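PDB 1H70: NG, ng-dimethylarginine dimethylaminohydrolase from Pseudomonas aeruginosa, which hydrolyses the asymmetrically dimethylated and monomethylated arginines that inhibit nitric oxide synthase, giving citrulline and dimethylamine or methylamine. Local coordinates for residues R212-A217 and R232-D237; P197-Y202 and Y219-E224; F1-I6 and C206-E211. The protein carries 1 engineered substitution. One frame throughout, in Å; residues are numbered along the deposited sequence.

Interaction 1. Residues R212-A217 and R232-D237; sequences RVIMPA and RVIEVD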
# COMPACT_ATOMS: atom_id res chain seq x y z
N ARG A 212 -14.50 -6.03 -4.54
CA ARG A 212 -13.69 -7.24 -4.47
C ARG A 212 -12.67 -6.95 -3.37
O ARG A 212 -12.36 -5.76 -3.14
CB ARG A 212 -12.88 -7.50 -5.75
CG ARG A 212 -13.41 -6.82 -7.03
CD ARG A 212 -14.45 -7.60 -7.70
NE ARG A 212 -14.89 -7.39 -9.08
CZ ARG A 212 -15.63 -6.51 -9.74
NH1 ARG A 212 -15.87 -6.81 -11.02
NH2 ARG A 212 -16.09 -5.33 -9.26
N VAL A 213 -12.18 -7.96 -2.69
CA VAL A 213 -11.12 -7.71 -1.71
C VAL A 213 -10.03 -8.72 -2.05
O VAL A 213 -10.27 -9.94 -2.05
CB VAL A 213 -11.52 -7.80 -0.23
CG1 VAL A 213 -10.26 -7.84 0.63
CG2 VAL A 213 -12.34 -6.59 0.20
N ILE A 214 -8.85 -8.21 -2.40
CA ILE A 214 -7.73 -9.08 -2.77
C ILE A 214 -6.88 -9.29 -1.53
O ILE A 214 -6.50 -8.30 -0.86
CB ILE A 214 -6.93 -8.49 -3.93
CG1 ILE A 214 -7.80 -8.48 -5.21
CG2 ILE A 214 -5.66 -9.31 -4.18
CD1 ILE A 214 -7.20 -7.72 -6.39
N MET A 215 -6.60 -10.53 -1.16
CA MET A 215 -5.86 -10.79 0.07
C MET A 215 -4.85 -11.91 -0.18
O MET A 215 -5.01 -12.67 -1.16
CB MET A 215 -6.84 -11.23 1.18
CG MET A 215 -7.39 -12.62 0.91
SD MET A 215 -8.48 -13.27 2.23
CE MET A 215 -7.34 -13.28 3.56
N PRO A 216 -3.85 -12.03 0.68
CA PRO A 216 -2.86 -13.11 0.58
C PRO A 216 -3.53 -14.47 0.81
O PRO A 216 -4.46 -14.61 1.65
CB PRO A 216 -1.87 -12.82 1.71
CG PRO A 216 -2.61 -11.95 2.67
CD PRO A 216 -3.58 -11.15 1.84
N ALA A 217 -3.08 -15.47 0.06
CA ALA A 217 -3.62 -16.82 0.21
C ALA A 217 -2.98 -17.48 1.43
O ALA A 217 -1.83 -17.19 1.74
CB ALA A 217 -3.33 -17.63 -1.03
N ARG A 232 -16.46 -9.83 -2.47
CA ARG A 232 -16.01 -10.95 -3.29
C ARG A 232 -14.52 -11.10 -2.99
O ARG A 232 -13.73 -10.26 -3.39
CB ARG A 232 -16.18 -10.67 -4.78
CG ARG A 232 -17.63 -10.60 -5.21
CD ARG A 232 -17.81 -10.31 -6.69
NE ARG A 232 -17.20 -11.32 -7.54
CZ ARG A 232 -17.17 -11.24 -8.86
NH1 ARG A 232 -17.73 -10.21 -9.49
NH2 ARG A 232 -16.60 -12.20 -9.57
N VAL A 233 -14.16 -12.16 -2.27
CA VAL A 233 -12.76 -12.32 -1.89
C VAL A 233 -11.93 -13.10 -2.90
O VAL A 233 -12.32 -14.18 -3.36
CB VAL A 233 -12.63 -12.88 -0.46
CG1 VAL A 233 -11.17 -12.97 -0.01
CG2 VAL A 233 -13.46 -12.05 0.50
N ILE A 234 -10.79 -12.52 -3.26
CA ILE A 234 -9.86 -13.15 -4.19
C ILE A 234 -8.56 -13.43 -3.45
O ILE A 234 -7.98 -12.51 -2.88
CB ILE A 234 -9.57 -12.24 -5.39
CG1 ILE A 234 -10.87 -11.82 -6.08
CG2 ILE A 234 -8.61 -12.94 -6.35
CD1 ILE A 234 -10.67 -10.73 -7.14
N GLU A 235 -8.10 -14.68 -3.43
CA GLU A 235 -6.87 -15.01 -2.72
C GLU A 235 -5.72 -15.15 -3.70
O GLU A 235 -5.85 -15.84 -4.72
CB GLU A 235 -7.00 -16.33 -1.94
CG GLU A 235 -7.96 -16.25 -0.77
CD GLU A 235 -8.21 -17.63 -0.15
OE1 GLU A 235 -7.63 -17.98 0.89
OE2 GLU A 235 -9.03 -18.36 -0.72
N VAL A 236 -4.61 -14.46 -3.41
CA VAL A 236 -3.42 -14.51 -4.25
C VAL A 236 -2.21 -14.83 -3.38
O VAL A 236 -1.96 -14.15 -2.39
CB VAL A 236 -3.15 -13.16 -4.97
CG1 VAL A 236 -1.82 -13.21 -5.73
CG2 VAL A 236 -4.25 -12.83 -5.94
N ASP A 237 -1.44 -15.86 -3.73
CA ASP A 237 -0.27 -16.17 -2.89
C ASP A 237 0.80 -15.11 -3.09
O ASP A 237 1.20 -14.86 -4.23
CB ASP A 237 0.26 -17.57 -3.25
CG ASP A 237 1.37 -18.08 -2.34
OD1 ASP A 237 1.71 -17.46 -1.31
OD2 ASP A 237 1.93 -19.17 -2.64
O HOH W 1 -6.29 -16.46 2.71
O HOH W 2 0.41 -15.77 0.64
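Strands R212-P216 and R232-V236 are the two parallel strands of a beta-alpha-beta crossover unit, with helix 220-227 leading from one to the other. V213 and M215 use both backbone NH and CO across the pair: V213 N gives to R232 O and V213 O takes I234 N, then M215 N gives to I234 O and M215 O takes V236 N. The I234 N to V213 O bond is 2.9 Å and almost straight, 175° at the hydrogen. After P216, which has no NH, A217 N reaches V236 O at 3.0 Å but stands well above that carbonyl's plane.

Side chains alternate between two faces. V213, M215 and V233 lie on the face packed against helix 220-227, where I226 meets both valines. CG of M215 sits between the backbone N and the carbonyl carbon (chi1 70°), and its SD comes within 3.5 Å of V233 CG1. The other face turns I214 and I234 toward helix 29-43. These two isoleucines lie side by side, pointing the same way, with I214 CG1 4.1 Å from I234 CD1. R212 and R232 run alongside each other in the same fashion, their guanidinium planes only 19° apart. R212 NE lies over one face of the R232 group, 4.0 Å from R232 NH1, so two like charges are close; the salt bridge of R212 NH1 to D47 probably offsets some of the repulsion, while R212 NH2 bonds to N210 O.

Water closes the far end. One molecule gives to P216 O and E235 OE1. A second donates to A217 O and, at 2.9 Å, to D237 OD1, the oxygen that also receives S239 N.

Interaction 2. Residues P197-Y202 and Y219-E224; sequences PEEESY and YPRTRE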
# COMPACT_ATOMS: atom_id res chain seq x y z
N PRO A 197 -6.25 -12.36 13.79
CA PRO A 197 -5.62 -13.27 14.76
C PRO A 197 -4.10 -13.24 14.63
O PRO A 197 -3.61 -13.06 13.51
CB PRO A 197 -6.15 -14.65 14.38
CG PRO A 197 -7.36 -14.41 13.53
CD PRO A 197 -7.13 -13.06 12.84
N GLU A 198 -3.36 -13.44 15.72
CA GLU A 198 -1.89 -13.36 15.66
C GLU A 198 -1.19 -14.21 14.62
O GLU A 198 -0.28 -13.72 13.96
CB GLU A 198 -1.27 -13.55 17.05
CG GLU A 198 -1.41 -14.92 17.66
CD GLU A 198 -0.56 -14.99 18.93
OE1 GLU A 198 0.69 -15.19 18.80
OE2 GLU A 198 -1.13 -14.81 20.02
N GLU A 199 -1.58 -15.47 14.46
CA GLU A 199 -0.94 -16.35 13.49
C GLU A 199 -1.12 -15.85 12.05
O GLU A 199 -0.32 -16.17 11.16
CB GLU A 199 -1.62 -17.71 13.61
CG GLU A 199 -3.08 -17.55 13.22
CD GLU A 199 -4.01 -17.99 14.31
OE1 GLU A 199 -3.72 -17.71 15.50
OE2 GLU A 199 -5.03 -18.61 13.91
N GLU A 200 -2.16 -15.05 11.83
CA GLU A 200 -2.52 -14.51 10.52
C GLU A 200 -2.24 -13.01 10.36
O GLU A 200 -2.78 -12.39 9.44
CB GLU A 200 -4.02 -14.73 10.27
CG GLU A 200 -4.39 -16.22 10.28
CD GLU A 200 -5.68 -16.53 9.56
OE1 GLU A 200 -6.37 -15.62 9.08
OE2 GLU A 200 -6.03 -17.73 9.42
N SER A 201 -1.41 -12.45 11.24
CA SER A 201 -1.08 -11.02 11.20
C SER A 201 -0.78 -10.45 9.82
O SER A 201 -1.17 -9.32 9.53
CB SER A 201 0.11 -10.73 12.12
OG SER A 201 1.28 -11.39 11.63
N TYR A 202 -0.05 -11.19 8.98
CA TYR A 202 0.28 -10.72 7.63
C TYR A 202 -0.97 -10.32 6.87
O TYR A 202 -0.96 -9.35 6.13
CB TYR A 202 1.00 -11.82 6.84
CG TYR A 202 1.46 -11.47 5.43
CD1 TYR A 202 2.43 -10.49 5.20
CD2 TYR A 202 0.95 -12.15 4.33
CE1 TYR A 202 2.86 -10.20 3.90
CE2 TYR A 202 1.37 -11.87 3.05
CZ TYR A 202 2.33 -10.90 2.83
OH TYR A 202 2.75 -10.62 1.55
N TYR A 219 -4.65 -17.63 4.69
CA TYR A 219 -5.12 -16.99 5.93
C TYR A 219 -6.63 -17.19 6.00
O TYR A 219 -7.42 -16.30 5.76
CB TYR A 219 -4.66 -15.51 5.95
CG TYR A 219 -3.13 -15.42 5.84
CD1 TYR A 219 -2.51 -15.16 4.62
CD2 TYR A 219 -2.31 -15.65 6.95
CE1 TYR A 219 -1.11 -15.12 4.53
CE2 TYR A 219 -0.94 -15.60 6.86
CZ TYR A 219 -0.34 -15.33 5.65
OH TYR A 219 1.05 -15.29 5.59
N PRO A 220 -7.04 -18.41 6.33
CA PRO A 220 -8.46 -18.76 6.33
C PRO A 220 -9.38 -18.05 7.30
O PRO A 220 -10.55 -17.82 6.94
CB PRO A 220 -8.49 -20.28 6.59
CG PRO A 220 -7.11 -20.69 6.94
CD PRO A 220 -6.17 -19.55 6.68
N ARG A 221 -8.91 -17.70 8.49
CA ARG A 221 -9.81 -17.04 9.44
C ARG A 221 -10.17 -15.63 8.95
O ARG A 221 -11.30 -15.18 9.03
CB ARG A 221 -9.22 -16.99 10.84
CG ARG A 221 -9.17 -18.36 11.53
CD ARG A 221 -8.49 -18.28 12.89
NE ARG A 221 -9.33 -17.50 13.80
CZ ARG A 221 -9.00 -17.14 15.04
NH1 ARG A 221 -7.82 -17.46 15.55
NH2 ARG A 221 -9.87 -16.44 15.76
N THR A 222 -9.15 -14.94 8.45
CA THR A 222 -9.32 -13.60 7.94
C THR A 222 -10.17 -13.61 6.68
O THR A 222 -11.04 -12.76 6.49
CB THR A 222 -7.94 -12.99 7.63
OG1 THR A 222 -7.20 -12.82 8.85
CG2 THR A 222 -8.13 -11.59 7.02
N ARG A 223 -9.95 -14.60 5.83
CA ARG A 223 -10.75 -14.73 4.61
C ARG A 223 -12.23 -14.86 4.95
O ARG A 223 -13.09 -14.28 4.29
CB ARG A 223 -10.25 -15.94 3.82
CG ARG A 223 -11.01 -16.21 2.54
CD ARG A 223 -12.03 -17.30 2.79
NE ARG A 223 -13.25 -17.18 2.01
CZ ARG A 223 -13.34 -17.26 0.69
NH1 ARG A 223 -12.26 -17.42 -0.06
NH2 ARG A 223 -14.53 -17.16 0.10
N GLU A 224 -12.54 -15.61 6.00
CA GLU A 224 -13.96 -15.76 6.38
C GLU A 224 -14.52 -14.49 7.02
O GLU A 224 -15.71 -14.14 6.81
CB GLU A 224 -14.15 -17.00 7.26
CG GLU A 224 -15.60 -17.28 7.63
CD GLU A 224 -16.49 -17.61 6.44
OE1 GLU A 224 -15.99 -17.86 5.32
OE2 GLU A 224 -17.73 -17.63 6.63
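P197 lies on one face of the R221 guanidinium, its CG 3.5 Å above the plane and over the centre, while E199 OE2 comes in at the edge, close to the plane. E199 OE2 makes a weak salt bridge to R221 NH1 at 3.4 Å, with the two flat groups turned 55° apart. The Y219 ring has E200 CG at its edge, in plane. Beyond it, Y219 CE1 meets the edge of the Y202 ring at CD2, 3.6 Å away, with the ring planes inclined at 48°. Y202 OH is held outside this contact, by G246 O and T238 OG1.

Between the arginine and the tyrosines, the carboxylate of buried E200 takes the first turn of helix 220-227, whose N-cap position is Y219. E200 lies in the loop ahead of strand 207-209; chi2 -158° carries its CD away from CA, and the extended chain slides past Y219 in the opposite direction. E200 OE2 uses its syn lone pair for R221 N at 3.0 Å. E200 OE1 has two donors: T222 N, on the syn side, at 2.9 Å, and T222 OG1, nearly in line with the C-O bond, also at 2.9 Å. Three bonds thus grip one carboxylate at the amino end of a helix, where the dipole would be expected to stabilise its negative charge. P220 CD fits against the same group, 3.3 Å from E200 OE2.

Interaction 3. Residues F1-I6 and C206-E211; sequences FMFKHI and CIWVNE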
# COMPACT_ATOMS: atom_id res chain seq x y z
N PHE A 1 -18.44 5.08 -4.44
CA PHE A 1 -17.22 5.36 -5.25
C PHE A 1 -16.68 4.09 -5.84
O PHE A 1 -17.08 3.02 -5.43
CB PHE A 1 -16.15 6.15 -4.48
CG PHE A 1 -14.95 5.47 -3.88
CD1 PHE A 1 -13.68 5.74 -4.36
CD2 PHE A 1 -15.07 4.61 -2.80
CE1 PHE A 1 -12.55 5.18 -3.77
CE2 PHE A 1 -13.95 4.07 -2.19
CZ PHE A 1 -12.69 4.35 -2.68
N MET A 2 -15.83 4.23 -6.84
CA MET A 2 -15.21 3.09 -7.48
C MET A 2 -13.88 3.55 -8.09
O MET A 2 -13.76 4.66 -8.62
CB MET A 2 -16.09 2.48 -8.59
CG MET A 2 -17.39 1.80 -8.12
SD MET A 2 -17.18 0.48 -6.85
CE MET A 2 -18.82 0.36 -6.23
N PHE A 3 -12.90 2.67 -8.02
CA PHE A 3 -11.62 2.96 -8.63
C PHE A 3 -11.74 2.73 -10.14
O PHE A 3 -12.51 1.87 -10.57
CB PHE A 3 -10.57 2.00 -8.08
CG PHE A 3 -10.15 2.27 -6.67
CD1 PHE A 3 -9.94 1.21 -5.79
CD2 PHE A 3 -9.92 3.56 -6.22
CE1 PHE A 3 -9.53 1.44 -4.50
CE2 PHE A 3 -9.52 3.81 -4.91
CZ PHE A 3 -9.33 2.76 -4.04
N LYS A 4 -10.97 3.48 -10.94
CA LYS A 4 -11.01 3.29 -12.38
C LYS A 4 -9.68 2.72 -12.85
O LYS A 4 -9.63 2.07 -13.89
CB LYS A 4 -11.27 4.60 -13.13
CG LYS A 4 -12.51 5.36 -12.68
CD LYS A 4 -13.10 6.23 -13.79
CE LYS A 4 -14.56 6.62 -13.47
NZ LYS A 4 -14.72 7.75 -12.48
N HIS A 5 -8.61 2.98 -12.09
CA HIS A 5 -7.28 2.55 -12.49
C HIS A 5 -6.38 1.98 -11.39
O HIS A 5 -6.49 2.30 -10.21
CB HIS A 5 -6.44 3.74 -13.00
CG HIS A 5 -7.04 4.56 -14.10
ND1 HIS A 5 -7.08 4.14 -15.41
CD2 HIS A 5 -7.55 5.82 -14.10
CE1 HIS A 5 -7.63 5.08 -16.16
NE2 HIS A 5 -7.92 6.11 -15.39
N ILE A 6 -5.42 1.18 -11.85
CA ILE A 6 -4.39 0.59 -11.04
C ILE A 6 -3.06 0.78 -11.78
O ILE A 6 -3.04 0.70 -13.01
CB ILE A 6 -4.75 -0.91 -10.84
CG1 ILE A 6 -5.56 -0.98 -9.53
CG2 ILE A 6 -3.54 -1.81 -10.88
CD1 ILE A 6 -6.74 -1.83 -9.55
N CYS A 206 -4.64 -6.04 3.13
CA CYS A 206 -5.53 -6.49 2.06
C CYS A 206 -5.97 -5.25 1.29
O CYS A 206 -5.81 -4.14 1.78
CB CYS A 206 -6.81 -7.17 2.59
SG CYS A 206 -6.52 -8.72 3.47
N ILE A 207 -6.51 -5.43 0.08
CA ILE A 207 -7.02 -4.28 -0.67
C ILE A 207 -8.45 -4.42 -1.18
O ILE A 207 -8.83 -5.40 -1.80
CB ILE A 207 -6.14 -3.91 -1.89
CG1 ILE A 207 -5.90 -5.13 -2.79
CG2 ILE A 207 -4.83 -3.27 -1.42
CD1 ILE A 207 -5.04 -4.80 -4.04
N TRP A 208 -9.24 -3.39 -0.90
CA TRP A 208 -10.58 -3.30 -1.43
C TRP A 208 -10.40 -2.69 -2.82
O TRP A 208 -9.66 -1.70 -2.97
CB TRP A 208 -11.45 -2.36 -0.58
CG TRP A 208 -12.82 -2.09 -1.14
CD1 TRP A 208 -13.95 -2.81 -0.84
CD2 TRP A 208 -13.19 -1.09 -2.07
NE1 TRP A 208 -15.02 -2.29 -1.54
CE2 TRP A 208 -14.59 -1.21 -2.28
CE3 TRP A 208 -12.50 -0.06 -2.73
CZ2 TRP A 208 -15.29 -0.38 -3.16
CZ3 TRP A 208 -13.21 0.78 -3.59
CH2 TRP A 208 -14.59 0.63 -3.79
N VAL A 209 -11.04 -3.27 -3.82
CA VAL A 209 -11.06 -2.70 -5.17
C VAL A 209 -12.46 -2.97 -5.75
O VAL A 209 -12.78 -4.09 -6.16
CB VAL A 209 -10.03 -3.37 -6.16
CG1 VAL A 209 -10.02 -2.61 -7.49
CG2 VAL A 209 -8.60 -3.42 -5.60
N ASN A 210 -13.32 -1.97 -5.74
CA ASN A 210 -14.63 -2.12 -6.36
C ASN A 210 -15.49 -3.30 -5.88
O ASN A 210 -16.11 -4.04 -6.66
CB ASN A 210 -14.44 -2.15 -7.89
CG ASN A 210 -13.90 -0.82 -8.43
OD1 ASN A 210 -13.85 0.18 -7.70
ND2 ASN A 210 -13.49 -0.79 -9.70
N GLU A 211 -15.52 -3.47 -4.58
CA GLU A 211 -16.30 -4.51 -3.90
C GLU A 211 -15.67 -5.90 -3.90
O GLU A 211 -16.23 -6.84 -3.34
CB GLU A 211 -17.78 -4.52 -4.28
CG GLU A 211 -18.56 -3.22 -4.07
CD GLU A 211 -18.43 -2.50 -2.72
OE1 GLU A 211 -17.95 -3.04 -1.70
OE2 GLU A 211 -18.82 -1.30 -2.72
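N210 turns its CG anti to its own carbonyl carbon, on the F3 side, and chi2 -11° sets the turn of the amide; W208 has CG anti to the backbone N, and chi2 92° sets the turn of the indole that meets F1, M2 and F3. N210 and E211 are the two central residues of a tight type I' turn in the hairpin joining strands 207-209 and 212-216, and the chain's N-terminus lies across it.

The amide of N210 pairs with the backbone of F3 much as a neighbouring strand would. N210 OD1 accepts F3 N at 2.7 Å, in the carbonyl plane and on a lone pair, while N210 ND2 gives to F3 O at 3.0 Å. ND2 has a further acceptor in C46 O.

F1, F3 and W208 form an aromatic cluster. W208 directs the edge of its six-membered ring to the face of F3 in an offset edge-to-face pair, planes at 64° and F3 CE1 3.8 Å from W208 CE3. F1 is nearly parallel to the indole but slid aside, so the rings barely overlap. M2 makes an oblique Met-aromatic contact, SD 4.0 Å from W208 CH2.

E211 OE1 receives W208 NE1 at 3.0 Å, from above the carboxylate plane; E211 OE1 itself lies in the plane of the indole, which would restrain the ring's rotation. E211 OE2 bonds to H173. At the inner end, I6 CD1 rests 4.0 Å from V209 CG1.

In the fold
Interactions 1 and 3 share one small sheet: 207-209 and 212-216 are its neighbouring antiparallel strands, with I214 N bonding to I207 O, and 232-236 completes it. Interaction 2 lies outside that sheet, where helix 220-227, the connector of interaction 1, starts; M215 packs on T222 and R223, and P216 on Y202. Interaction 3 is the most buried, an aromatic cluster beside a two-way amide-to-backbone pairing. Interaction 1 is regular backbone bonding with aliphatic faces, an arginine pair at one end and bridging waters at the other. Interaction 2, farthest from the chain's centre, relies on a side-chain carboxylate and a weak surface ion pair.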